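PDB 3HPD: hydroxyethylthiazole kinase, which probably catalyses the magnesium- and ATP-dependent phosphorylation of the hydroxyl group of 4-methyl-5-beta-hydroxyethylthiazole, a step of thiamine diphosphate biosynthesis. Local coordinates for residues A[149-154]-A[160-165]; A[176-181]-A[209-214]. All coordinates share one frame; numbering follows the deposited sequence.

Contact 1 (A[149-154]-A[160-165])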
# COMPACT_ATOMS: atom_id res chain seq x y z
N LYS A 149 -5.06 25.81 -23.68
CA LYS A 149 -3.86 26.44 -24.22
C LYS A 149 -2.62 25.83 -23.57
O LYS A 149 -1.62 25.59 -24.24
CB LYS A 149 -3.90 27.95 -23.97
CG LYS A 149 -2.61 28.69 -24.29
CD LYS A 149 -2.81 30.20 -24.25
CE LYS A 149 -1.50 30.96 -24.15
NZ LYS A 149 -0.59 30.70 -25.30
N LEU A 150 -2.69 25.58 -22.27
CA LEU A 150 -1.57 24.99 -21.55
C LEU A 150 -1.23 23.62 -22.11
O LEU A 150 -0.07 23.31 -22.38
CB LEU A 150 -1.89 24.86 -20.05
CG LEU A 150 -0.80 24.16 -19.23
CD1 LEU A 150 0.50 24.94 -19.33
CD2 LEU A 150 -1.24 24.03 -17.78
N THR A 151 -2.25 22.79 -22.28
CA THR A 151 -2.07 21.45 -22.81
C THR A 151 -1.34 21.48 -24.15
O THR A 151 -0.38 20.74 -24.36
CB THR A 151 -3.43 20.74 -22.98
OG1 THR A 151 -4.15 20.80 -21.75
CG2 THR A 151 -3.23 19.29 -23.38
N MET A 152 -1.80 22.34 -25.06
CA MET A 152 -1.19 22.46 -26.38
C MET A 152 0.26 22.95 -26.34
O MET A 152 1.12 22.36 -26.99
CB MET A 152 -1.98 23.43 -27.26
CG MET A 152 -1.31 23.64 -28.63
SD MET A 152 -1.43 25.33 -29.27
CE MET A 152 0.32 25.80 -29.34
N ASN A 153 0.51 24.03 -25.62
CA ASN A 153 1.86 24.59 -25.53
C ASN A 153 2.83 23.59 -24.93
O ASN A 153 3.97 23.47 -25.37
CB ASN A 153 1.87 25.88 -24.72
CG ASN A 153 1.23 27.04 -25.45
OD1 ASN A 153 1.36 27.17 -26.67
ND2 ASN A 153 0.54 27.91 -24.71
N ALA A 154 2.37 22.86 -23.91
CA ALA A 154 3.22 21.87 -23.26
C ALA A 154 3.51 20.72 -24.22
O ALA A 154 4.62 20.20 -24.25
CB ALA A 154 2.54 21.35 -22.00
N THR A 160 5.45 15.83 -27.19
CA THR A 160 4.78 14.62 -26.74
C THR A 160 3.30 14.90 -26.57
O THR A 160 2.83 16.01 -26.86
CB THR A 160 5.36 14.18 -25.37
OG1 THR A 160 4.86 12.89 -25.01
CG2 THR A 160 4.98 15.18 -24.27
N THR A 161 2.55 13.90 -26.13
CA THR A 161 1.13 14.06 -25.89
C THR A 161 1.02 14.47 -24.43
O THR A 161 1.64 13.86 -23.56
CB THR A 161 0.35 12.75 -26.13
OG1 THR A 161 0.20 12.54 -27.54
CG2 THR A 161 -1.04 12.82 -25.48
N VAL A 162 0.25 15.52 -24.17
CA VAL A 162 0.10 16.00 -22.81
C VAL A 162 -1.36 16.03 -22.41
O VAL A 162 -2.24 16.32 -23.22
CB VAL A 162 0.67 17.43 -22.65
CG1 VAL A 162 0.37 17.97 -21.25
CG2 VAL A 162 2.17 17.42 -22.92
N ALA A 163 -1.61 15.72 -21.14
CA ALA A 163 -2.95 15.76 -20.60
C ALA A 163 -2.90 16.61 -19.34
O ALA A 163 -2.07 16.38 -18.46
CB ALA A 163 -3.44 14.35 -20.27
N VAL A 164 -3.76 17.62 -19.29
CA VAL A 164 -3.87 18.47 -18.12
C VAL A 164 -5.22 18.07 -17.55
O VAL A 164 -6.27 18.36 -18.13
CB VAL A 164 -3.88 19.97 -18.49
CG1 VAL A 164 -4.13 20.80 -17.23
CG2 VAL A 164 -2.55 20.37 -19.11
N THR A 165 -5.19 17.36 -16.43
CA THR A 165 -6.41 16.87 -15.80
C THR A 165 -7.11 17.92 -14.94
O THR A 165 -6.48 18.83 -14.41
CB THR A 165 -6.11 15.63 -14.96
OG1 THR A 165 -5.17 15.96 -13.93
CG2 THR A 165 -5.50 14.54 -15.83

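Contact 2 (A[176-181]-A[209-214])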
# COMPACT_ATOMS: atom_id res chain seq x y z
N ARG A 176 -3.89 18.00 -32.55
CA ARG A 176 -5.29 17.71 -32.23
C ARG A 176 -5.49 17.78 -30.72
O ARG A 176 -4.56 17.53 -29.95
CB ARG A 176 -5.68 16.31 -32.71
CG ARG A 176 -5.69 16.12 -34.22
CD ARG A 176 -6.11 14.70 -34.59
NE ARG A 176 -7.54 14.47 -34.38
CZ ARG A 176 -8.13 13.28 -34.49
NH1 ARG A 176 -7.41 12.21 -34.81
NH2 ARG A 176 -9.44 13.16 -34.30
N THR A 177 -6.70 18.10 -30.30
CA THR A 177 -7.00 18.21 -28.88
C THR A 177 -8.38 17.65 -28.56
O THR A 177 -9.32 17.82 -29.34
CB THR A 177 -6.94 19.69 -28.43
OG1 THR A 177 -5.62 20.20 -28.65
CG2 THR A 177 -7.27 19.82 -26.94
N PHE A 178 -8.48 16.98 -27.42
CA PHE A 178 -9.73 16.39 -26.97
C PHE A 178 -10.06 16.90 -25.57
O PHE A 178 -9.17 17.16 -24.77
CB PHE A 178 -9.63 14.87 -26.92
CG PHE A 178 -9.70 14.21 -28.26
CD1 PHE A 178 -10.93 13.89 -28.84
CD2 PHE A 178 -8.53 13.91 -28.96
CE1 PHE A 178 -11.00 13.28 -30.08
CE2 PHE A 178 -8.59 13.30 -30.22
CZ PHE A 178 -9.83 12.98 -30.78
N ALA A 179 -11.35 17.04 -25.30
CA ALA A 179 -11.82 17.48 -23.99
C ALA A 179 -12.63 16.33 -23.41
O ALA A 179 -13.48 15.76 -24.08
CB ALA A 179 -12.70 18.72 -24.14
N VAL A 180 -12.33 15.98 -22.16
CA VAL A 180 -13.03 14.89 -21.49
C VAL A 180 -13.83 15.46 -20.33
O VAL A 180 -13.27 16.10 -19.44
CB VAL A 180 -12.04 13.84 -20.95
CG1 VAL A 180 -12.79 12.77 -20.15
CG2 VAL A 180 -11.27 13.21 -22.10
N TYR A 181 -15.14 15.22 -20.34
CA TYR A 181 -16.02 15.74 -19.29
C TYR A 181 -16.42 14.72 -18.23
O TYR A 181 -17.07 15.08 -17.24
CB TYR A 181 -17.30 16.31 -19.93
CG TYR A 181 -17.03 17.37 -20.97
CD1 TYR A 181 -16.67 18.67 -20.59
CD2 TYR A 181 -17.09 17.07 -22.33
CE1 TYR A 181 -16.37 19.64 -21.55
CE2 TYR A 181 -16.79 18.04 -23.29
CZ TYR A 181 -16.44 19.32 -22.89
OH TYR A 181 -16.13 20.26 -23.84
N GLU A 209 -2.00 4.70 -30.38
CA GLU A 209 -1.20 5.92 -30.32
C GLU A 209 -1.53 6.79 -29.10
O GLU A 209 -2.67 6.80 -28.63
CB GLU A 209 -1.34 6.71 -31.62
CG GLU A 209 -0.61 6.05 -32.78
CD GLU A 209 0.88 5.87 -32.51
OE1 GLU A 209 1.62 6.88 -32.47
OE2 GLU A 209 1.32 4.71 -32.32
N PRO A 210 -0.53 7.51 -28.57
CA PRO A 210 -0.59 8.40 -27.41
C PRO A 210 -1.81 9.30 -27.21
O PRO A 210 -2.39 9.32 -26.12
CB PRO A 210 0.70 9.21 -27.54
CG PRO A 210 1.64 8.22 -28.09
CD PRO A 210 0.82 7.56 -29.18
N LEU A 211 -2.21 10.05 -28.23
CA LEU A 211 -3.37 10.93 -28.07
C LEU A 211 -4.64 10.15 -27.79
O LEU A 211 -5.38 10.47 -26.85
CB LEU A 211 -3.56 11.80 -29.32
CG LEU A 211 -4.75 12.77 -29.23
CD1 LEU A 211 -4.61 13.65 -28.00
CD2 LEU A 211 -4.82 13.61 -30.50
N LYS A 212 -4.90 9.12 -28.58
CA LYS A 212 -6.10 8.30 -28.40
C LYS A 212 -6.00 7.44 -27.14
O LYS A 212 -7.01 7.19 -26.48
CB LYS A 212 -6.31 7.40 -29.62
CG LYS A 212 -6.72 8.15 -30.88
CD LYS A 212 -6.79 7.21 -32.07
CE LYS A 212 -7.29 7.92 -33.31
NZ LYS A 212 -7.36 6.99 -34.48
N ALA A 213 -4.79 6.99 -26.82
CA ALA A 213 -4.59 6.16 -25.63
C ALA A 213 -4.90 6.93 -24.35
O ALA A 213 -5.64 6.45 -23.49
CB ALA A 213 -3.14 5.66 -25.60
N THR A 214 -4.34 8.13 -24.24
CA THR A 214 -4.55 8.96 -23.06
C THR A 214 -6.01 9.39 -22.95
O THR A 214 -6.59 9.37 -21.86
CB THR A 214 -3.64 10.20 -23.09
OG1 THR A 214 -2.29 9.78 -23.33
CG2 THR A 214 -3.70 10.93 -21.76

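Contact 1 (A[149-154]-A[160-165])
Thr151, Leu150 and Ala154 of the helix lie against Val162 and Val164 of the strand, and what joins them is packing. The apolar contacts come in two pairs. Leu150 and Val164 meet branch to branch at about a right angle, CD2 of Leu150 standing 4.1 Å from CG2 of Val164. One turn along the helix, Ala154 sets its CB before the fork of Val162, 4.1 Å from CG2 of Val162, and CG2 of Val162 also lies 3.8 Å from the backbone C of Ala154. Thr151 works between the two valines with both of its branches. Its hydroxyl comes close over Val164, with OG1 of Thr151 3.1 Å from CG2 of Val164, yet the hydrogen bond of that hydroxyl goes to Ala147 O, one turn back in the helix. With OG1 beside the backbone N (chi1 -54°), the methyl CG2 of Thr151 is carried the other way, to 3.1 Å from the carbonyl O of Val162; both approaches are tight. In each valine CG2, the methyl beside the backbone N, makes the closest approaches. The nearest CA atoms are those of Thr151 and Val164, 5.8 Å apart. The two segments run nearly antiparallel (155°), their axes 7.5 Å apart at closest approach. This is the helix-to-strand return of a beta-alpha-beta crossover, linking parallel neighbours 116-120 and 161-165 in the ribokinase-like fold; Thr165, the last residue of the segment, is a predicted ATP-binding residue.

Contact 2 (A[176-181]-A[209-214])
Leu211 on the first turn of helix 210-231 fills the angle between Arg176, just before strand 177-180, and Phe178 on it. Ahead of it, Glu209 takes the N-cap position, and its O accepts a hydrogen bond from Ala213 N. Pro210 opens the helix and offers its carbonyl O to Thr214. With CG of Leu211 anti to the backbone N (chi1 -179°), the isobutyl group reaches across to the strand. Its CD2 touches Arg176 CB at 3.6 Å and meets the Phe178 ring in plane at the edge, 3.8 Å from CE2, the two side chains crossing at about a right angle. The bend at chi3 (73°) brings one face of the Arg176 guanidinium over CE2 of Phe178, which sits near the edge of that group, while NH2 of Arg176 forms a salt bridge with Glu262. Cut back to an alanine here, the Leu211 side chain would probably no longer meet CB of Arg176 or the Phe178 ring edge, opening a gap between helix and strand. OG1 of Thr214 donates a hydrogen bond to Pro210 O (2.8 Å), joining the backbone N of Thr214 from the opposite face of that carbonyl plane. A helix start packed on a strand of the central sheet in this way belongs to the layered alpha/beta fold of the ribokinase clan.

In the fold
Both contacts are buried and each sets a helix on the same mixed sheet, but from opposite faces: helix 144-157 packs on Val162 and Val164, whereas Thr161 and Ala163, pointing the other way, meet helix 210-231. Strand 161-165 is therefore held between the two, with Ala163 CB lying 3.7 Å from Thr214 CG2. Contact 1 joins neighbouring elements along the chain through aliphatic side chains and a threonine, in a segment that ends on the predicted ATP-binding Thr165, the Val162 side chain about 7 Å from that of Lys118. Contact 2 bridges a longer stretch of chain, two strands further across the sheet; its touching atoms are carbon, while the charge of its partly exposed arginine is paired outside the contact.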